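Local coordinates for TCR alpha chain (Gallus gallus, PDB 6LIR), which pairs with a beta chain to form the chicken alpha-beta T-cell receptor, which probably recognises peptide antigens presented by MHC molecules, at residues M130-D135 and L168-A173; P115-L120 and C180-E185. One frame throughout, in Å; residues are numbered along the deposited sequence.

Interaction 1 (M130-D135 and L168-A173); sequences MCLITD and LSTYWA
Four backbone hydrogen bonds join the antiparallel strands, in two pairs. Cys-131 and Tyr-171 exchange one: Cys-131 N reaches Tyr-171 O at 2.8 Å, nearly along the C=O axis, while the bond from Tyr-171 N to Cys-131 O is longer, 3.2 Å, and bent (151°). Ile-133 and Ser-169 form the other, Ile-133 N to Ser-169 O being almost straight (176°). Between them, at the non-hydrogen-bonded pair Leu-132 and Thr-170, Thr-170 CA makes a CA-H...O contact to Cys-131 O at 3.1 Å.

On the face with Cys-131 and Tyr-171, the tyrosine ring packs on the cysteine. The crowded position of Tyr-171 CG, between backbone N and carbonyl carbon (chi1 64°), folds the ring back, and Cys-131 CB lies above its centre, 3.8 Å from the centroid, in a CH-pi contact. This is the core of an immunoglobulin constant-type domain: Cys-131 SG, obliquely beside the ring, is disulfide-bonded to Cys-180, and Tyr-171 OH is hydrogen-bonded to Gln-179 O and Gly-181 N, fixing the ring at its far end.

Apolar packing fills the other face, which meets the TCR beta chain. The Met-130 chain, bent at chi2 and chi3, brings CE to 3.7 Å from Trp-172 CB and SD obliquely beside the Trp-172 ring in a Met-aromatic contact; Leu-132 CD1 lies alongside Thr-170 CG2, and the Thr-134 and Leu-168 side chains cross obliquely, CG2 3.7 Å from CD2.

Interaction 2 (P115-L120 and C180-E185); sequences PSVYRL and CGAKHE
The two layers of the immunoglobulin constant-type sandwich meet here, strand 116-121 from the four-stranded sheet facing strand 181-184 of the smaller sheet beside the intradomain disulfide. The segments run in nearly opposite directions and join through side chains that project between the layers.

At one end, Cys-180 SG, anti to its backbone N (chi1 -165°) and disulfide-bonded to Cys-131, lies against strand 116-121. It is 3.3 Å from Val-117 CG1, a tight contact, and 3.1 Å from Tyr-118 O. Val-117 CG1 is itself anti to the backbone N (chi1 172°) and so reaches the sulfur, while CG2 turns towards Ala-182 CB at a looser 4.4 Å. Beyond the sulfur, the bent aliphatic part of Arg-119 lies against Cys-180 CB, with CG at 3.5 Å; its guanidinium goes on to salt bridges with Asp-194 and Glu-129.

At the other end, Pro-115 sits over one face of the His-184 imidazole. Pro-115 CG is 3.5 Å above the ring plane, displaced toward the rim, in a CH-pi contact, and the two side chains cross at about a right angle. The imidazole is held by both nitrogens: ND1 donates a bent bond (145°) to Glu-185 O from above the carbonyl plane, and NE2 is hydrogen-bonded to Ser-137 N. An alanine here would remove the imidazole under Pro-115 and both of its hydrogen bonds, and would probably weaken the packing between the layers and the hold on the backbone at Ser-137 and Glu-185. Because ND1 is the donor to Glu-185 O and NE2 meets a backbone N-H, the ring is probably neutral, with its proton on ND1 and the NE2 lone pair accepting.

In the fold
After the variable domain, the chain enters the constant-type domain along 115-120, turns back through 130-135, and passes through strands 141-142 and 150-156 before reaching 168-173, where interaction 1 closes a loop by joining neighbouring strands of the four-stranded sheet. It then returns to the opposite layer, already visited by strand 141-142, at 180-185, where interaction 2 closes a longer loop around that of interaction 1. The outer contact clamps the four-stranded sheet to the three-stranded one. The disulfide between Cys-131 and Cys-180 bonds the two contacts covalently, while Leu-132 O, in probable hydrogen bonding to Tyr-118 N, and Ile-133, packed on Val-117, join them through adjacent strands.

Interaction 1 (M130-D135 and L168-A173)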
loop_
_atom_site.group_PDB
_atom_site.type_symbol
_atom_site.label_atom_id
_atom_site.label_comp_id
_atom_site.label_asym_id
_atom_site.label_seq_id
_atom_site.Cartn_x
_atom_site.Cartn_y
_atom_site.Cartn_z
ATOM N N MET A 130 -8.670 -0.821 22.533
ATOM C CA MET A 130 -8.616 -0.189 21.222
ATOM C C MET A 130 -9.790 0.768 21.078
ATOM O O MET A 130 -10.941 0.402 21.343
ATOM C CB MET A 130 -8.650 -1.240 20.109
ATOM C CG MET A 130 -8.700 -0.674 18.694
ATOM S SD MET A 130 -7.129 0.004 18.124
ATOM C CE MET A 130 -6.158 -1.494 17.950
ATOM N N CYS A 131 -9.500 1.988 20.663
ATOM C CA CYS A 131 -10.528 2.999 20.466
ATOM C C CYS A 131 -10.908 3.057 18.996
ATOM O O CYS A 131 -10.046 3.247 18.138
ATOM C CB CYS A 131 -10.057 4.362 20.967
ATOM S SG CYS A 131 -11.301 5.677 21.059
ATOM N N LEU A 132 -12.196 2.909 18.712
ATOM C CA LEU A 132 -12.690 2.917 17.344
ATOM C C LEU A 132 -13.629 4.100 17.127
ATOM O O LEU A 132 -14.662 4.210 17.796
ATOM C CB LEU A 132 -13.400 1.599 17.045
ATOM C CG LEU A 132 -14.067 1.447 15.678
ATOM C CD1 LEU A 132 -13.064 1.436 14.518
ATOM C CD2 LEU A 132 -14.952 0.205 15.636
ATOM N N ILE A 133 -13.279 4.967 16.179
ATOM C CA ILE A 133 -14.134 6.064 15.736
ATOM C C ILE A 133 -14.633 5.748 14.332
ATOM O O ILE A 133 -13.828 5.518 13.422
ATOM C CB ILE A 133 -13.391 7.413 15.773
ATOM C CG1 ILE A 133 -12.747 7.638 17.143
ATOM C CG2 ILE A 133 -14.346 8.550 15.442
ATOM C CD1 ILE A 133 -11.269 7.284 17.193
ATOM N N THR A 134 -15.952 5.761 14.148
ATOM C CA THR A 134 -16.550 5.336 12.889
ATOM C C THR A 134 -17.488 6.398 12.328
ATOM O O THR A 134 -17.925 7.312 13.031
ATOM C CB THR A 134 -17.347 4.031 13.048
ATOM O OG1 THR A 134 -18.577 4.302 13.732
ATOM C CG2 THR A 134 -16.564 3.018 13.843
ATOM N N ASP A 135 -17.815 6.219 11.042
ATOM C CA ASP A 135 -18.884 6.947 10.350
ATOM C C ASP A 135 -18.835 8.454 10.597
ATOM O O ASP A 135 -19.858 9.110 10.813
ATOM C CB ASP A 135 -20.244 6.369 10.734
ATOM C CG ASP A 135 -20.275 4.855 10.623
ATOM O OD1 ASP A 135 -20.150 4.341 9.492
ATOM O OD2 ASP A 135 -20.396 4.180 11.668
ATOM N N LEU A 168 -12.896 5.103 9.282
ATOM C CA LEU A 168 -12.594 4.487 10.565
ATOM C C LEU A 168 -11.244 5.003 11.027
ATOM O O LEU A 168 -10.294 5.056 10.242
ATOM C CB LEU A 168 -12.544 2.954 10.469
ATOM C CG LEU A 168 -13.672 2.192 9.776
ATOM C CD1 LEU A 168 -13.273 0.735 9.560
ATOM C CD2 LEU A 168 -14.954 2.285 10.584
ATOM N N SER A 169 -11.169 5.381 12.294
ATOM C CA SER A 169 -9.924 5.760 12.940
ATOM C C SER A 169 -9.758 4.908 14.187
ATOM O O SER A 169 -10.740 4.560 14.844
ATOM C CB SER A 169 -9.893 7.257 13.294
ATOM O OG SER A 169 -9.513 8.033 12.165
ATOM N N THR A 170 -8.513 4.561 14.509
ATOM C CA THR A 170 -8.257 3.756 15.694
ATOM C C THR A 170 -6.979 4.212 16.378
ATOM O O THR A 170 -6.065 4.736 15.742
ATOM C CB THR A 170 -8.108 2.257 15.367
ATOM O OG1 THR A 170 -7.174 2.087 14.292
ATOM C CG2 THR A 170 -9.443 1.640 14.988
ATOM N N TYR A 171 -6.933 3.991 17.688
ATOM C CA TYR A 171 -5.726 4.151 18.483
ATOM C C TYR A 171 -5.867 3.264 19.710
ATOM O O TYR A 171 -6.979 2.999 20.174
ATOM C CB TYR A 171 -5.446 5.617 18.861
ATOM C CG TYR A 171 -6.463 6.311 19.749
ATOM C CD1 TYR A 171 -6.405 6.196 21.133
ATOM C CD2 TYR A 171 -7.450 7.124 19.203
ATOM C CE1 TYR A 171 -7.320 6.845 21.946
ATOM C CE2 TYR A 171 -8.368 7.777 20.007
ATOM C CZ TYR A 171 -8.300 7.634 21.378
ATOM O OH TYR A 171 -9.211 8.282 22.182
ATOM N N TRP A 172 -4.733 2.774 20.203
ATOM C CA TRP A 172 -4.719 1.767 21.253
ATOM C C TRP A 172 -3.663 2.123 22.287
ATOM O O TRP A 172 -2.685 2.813 21.987
ATOM C CB TRP A 172 -4.424 0.377 20.680
ATOM C CG TRP A 172 -3.060 0.302 20.076
ATOM C CD1 TRP A 172 -2.708 0.639 18.802
ATOM C CD2 TRP A 172 -1.856 -0.109 20.730
ATOM N NE1 TRP A 172 -1.359 0.453 18.619
ATOM C CE2 TRP A 172 -0.814 -0.008 19.788
ATOM C CE3 TRP A 172 -1.559 -0.562 22.020
ATOM C CZ2 TRP A 172 0.503 -0.341 20.093
ATOM C CZ3 TRP A 172 -0.250 -0.891 22.322
ATOM C CH2 TRP A 172 0.764 -0.781 21.363
ATOM N N ALA A 173 -3.866 1.633 23.506
ATOM C CA ALA A 173 -2.953 1.897 24.610
ATOM C C ALA A 173 -3.260 0.910 25.724
ATOM O O ALA A 173 -4.307 0.255 25.718
ATOM C CB ALA A 173 -3.079 3.339 25.118
#

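Interaction 2 (P115-L120 and C180-E185)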
loop_
_atom_site.group_PDB
_atom_site.type_symbol
_atom_site.label_atom_id
_atom_site.label_comp_id
_atom_site.label_asym_id
_atom_site.label_seq_id
_atom_site.Cartn_x
_atom_site.Cartn_y
_atom_site.Cartn_z
ATOM N N PRO A 115 -21.007 10.289 13.590
ATOM C CA PRO A 115 -19.803 9.848 14.301
ATOM C C PRO A 115 -20.151 9.076 15.561
ATOM O O PRO A 115 -21.031 9.470 16.328
ATOM C CB PRO A 115 -19.069 11.154 14.622
ATOM C CG PRO A 115 -20.050 12.250 14.421
ATOM C CD PRO A 115 -21.266 11.732 13.737
ATOM N N SER A 116 -19.454 7.960 15.760
ATOM C CA SER A 116 -19.585 7.184 16.981
ATOM C C SER A 116 -18.202 6.725 17.410
ATOM O O SER A 116 -17.298 6.561 16.585
ATOM C CB SER A 116 -20.496 5.970 16.797
ATOM O OG SER A 116 -21.762 6.359 16.309
ATOM N N VAL A 117 -18.041 6.562 18.714
ATOM C CA VAL A 117 -16.785 6.143 19.312
ATOM C C VAL A 117 -17.065 4.916 20.170
ATOM O O VAL A 117 -18.104 4.841 20.835
ATOM C CB VAL A 117 -16.145 7.291 20.120
ATOM C CG1 VAL A 117 -14.964 6.804 20.894
ATOM C CG2 VAL A 117 -15.699 8.402 19.179
ATOM N N TYR A 118 -16.145 3.952 20.158
ATOM C CA TYR A 118 -16.340 2.714 20.894
ATOM C C TYR A 118 -15.013 2.234 21.456
ATOM O O TYR A 118 -13.950 2.459 20.874
ATOM C CB TYR A 118 -16.919 1.588 20.020
ATOM C CG TYR A 118 -18.133 1.954 19.201
ATOM C CD1 TYR A 118 -19.403 1.953 19.764
ATOM C CD2 TYR A 118 -18.010 2.285 17.861
ATOM C CE1 TYR A 118 -20.515 2.279 19.011
ATOM C CE2 TYR A 118 -19.113 2.614 17.102
ATOM C CZ TYR A 118 -20.362 2.609 17.679
ATOM O OH TYR A 118 -21.462 2.938 16.921
ATOM N N ARG A 119 -15.099 1.533 22.578
ATOM C CA ARG A 119 -13.953 0.891 23.196
ATOM C C ARG A 119 -14.035 -0.601 22.928
ATOM O O ARG A 119 -15.105 -1.205 23.048
ATOM C CB ARG A 119 -13.918 1.139 24.703
ATOM C CG ARG A 119 -13.115 2.347 25.119
ATOM C CD ARG A 119 -13.894 3.188 26.110
ATOM N NE ARG A 119 -14.226 2.451 27.327
ATOM C CZ ARG A 119 -13.455 2.406 28.409
ATOM N NH1 ARG A 119 -12.297 3.055 28.428
ATOM N NH2 ARG A 119 -13.838 1.712 29.474
ATOM N N LEU A 120 -12.903 -1.196 22.581
ATOM C CA LEU A 120 -12.855 -2.613 22.281
ATOM C C LEU A 120 -11.817 -3.284 23.160
ATOM O O LEU A 120 -10.806 -2.682 23.536
ATOM C CB LEU A 120 -12.499 -2.872 20.812
ATOM C CG LEU A 120 -13.170 -2.033 19.727
ATOM C CD1 LEU A 120 -12.693 -2.487 18.351
ATOM C CD2 LEU A 120 -14.674 -2.135 19.836
ATOM N N CYS A 180 -10.912 6.968 25.418
ATOM C CA CYS A 180 -11.466 6.875 24.074
ATOM C C CYS A 180 -12.433 8.027 23.887
ATOM O O CYS A 180 -13.504 8.048 24.501
ATOM C CB CYS A 180 -12.196 5.543 23.952
ATOM S SG CYS A 180 -12.662 4.910 22.358
ATOM N N GLY A 181 -12.075 8.966 23.020
ATOM C CA GLY A 181 -13.007 10.019 22.687
ATOM C C GLY A 181 -12.640 10.731 21.407
ATOM O O GLY A 181 -11.622 10.448 20.766
ATOM N N ALA A 182 -13.492 11.694 21.069
ATOM C CA ALA A 182 -13.224 12.653 20.005
ATOM C C ALA A 182 -14.263 13.762 20.070
ATOM O O ALA A 182 -15.285 13.640 20.749
ATOM C CB ALA A 182 -13.237 11.997 18.621
ATOM N N LYS A 183 -13.977 14.857 19.372
ATOM C CA LYS A 183 -14.945 15.929 19.175
ATOM C C LYS A 183 -15.221 16.096 17.688
ATOM O O LYS A 183 -14.297 16.053 16.870
ATOM C CB LYS A 183 -14.472 17.250 19.790
ATOM C CG LYS A 183 -14.231 17.141 21.284
ATOM C CD LYS A 183 -13.055 17.977 21.736
ATOM C CE LYS A 183 -13.481 19.423 21.920
ATOM N NZ LYS A 183 -12.489 20.205 22.704
ATOM N N HIS A 184 -16.494 16.277 17.341
ATOM C CA HIS A 184 -16.909 16.313 15.943
ATOM C C HIS A 184 -17.934 17.420 15.756
ATOM O O HIS A 184 -18.944 17.464 16.466
ATOM C CB HIS A 184 -17.498 14.964 15.509
ATOM C CG HIS A 184 -17.670 14.819 14.027
ATOM N ND1 HIS A 184 -18.638 15.498 13.319
ATOM C CD2 HIS A 184 -17.015 14.051 13.123
ATOM C CE1 HIS A 184 -18.563 15.167 12.042
ATOM N NE2 HIS A 184 -17.587 14.290 11.897
ATOM N N GLU A 185 -17.644 18.320 14.817
ATOM C CA GLU A 185 -18.516 19.442 14.486
ATOM C C GLU A 185 -19.960 18.992 14.318
ATOM O O GLU A 185 -20.263 18.137 13.480
ATOM C CB GLU A 185 -18.016 20.115 13.208
ATOM C CG GLU A 185 -18.742 21.397 12.838
ATOM C CD GLU A 185 -17.915 22.284 11.925
ATOM O OE1 GLU A 185 -17.360 23.292 12.412
ATOM O OE2 GLU A 185 -17.817 21.968 10.720
#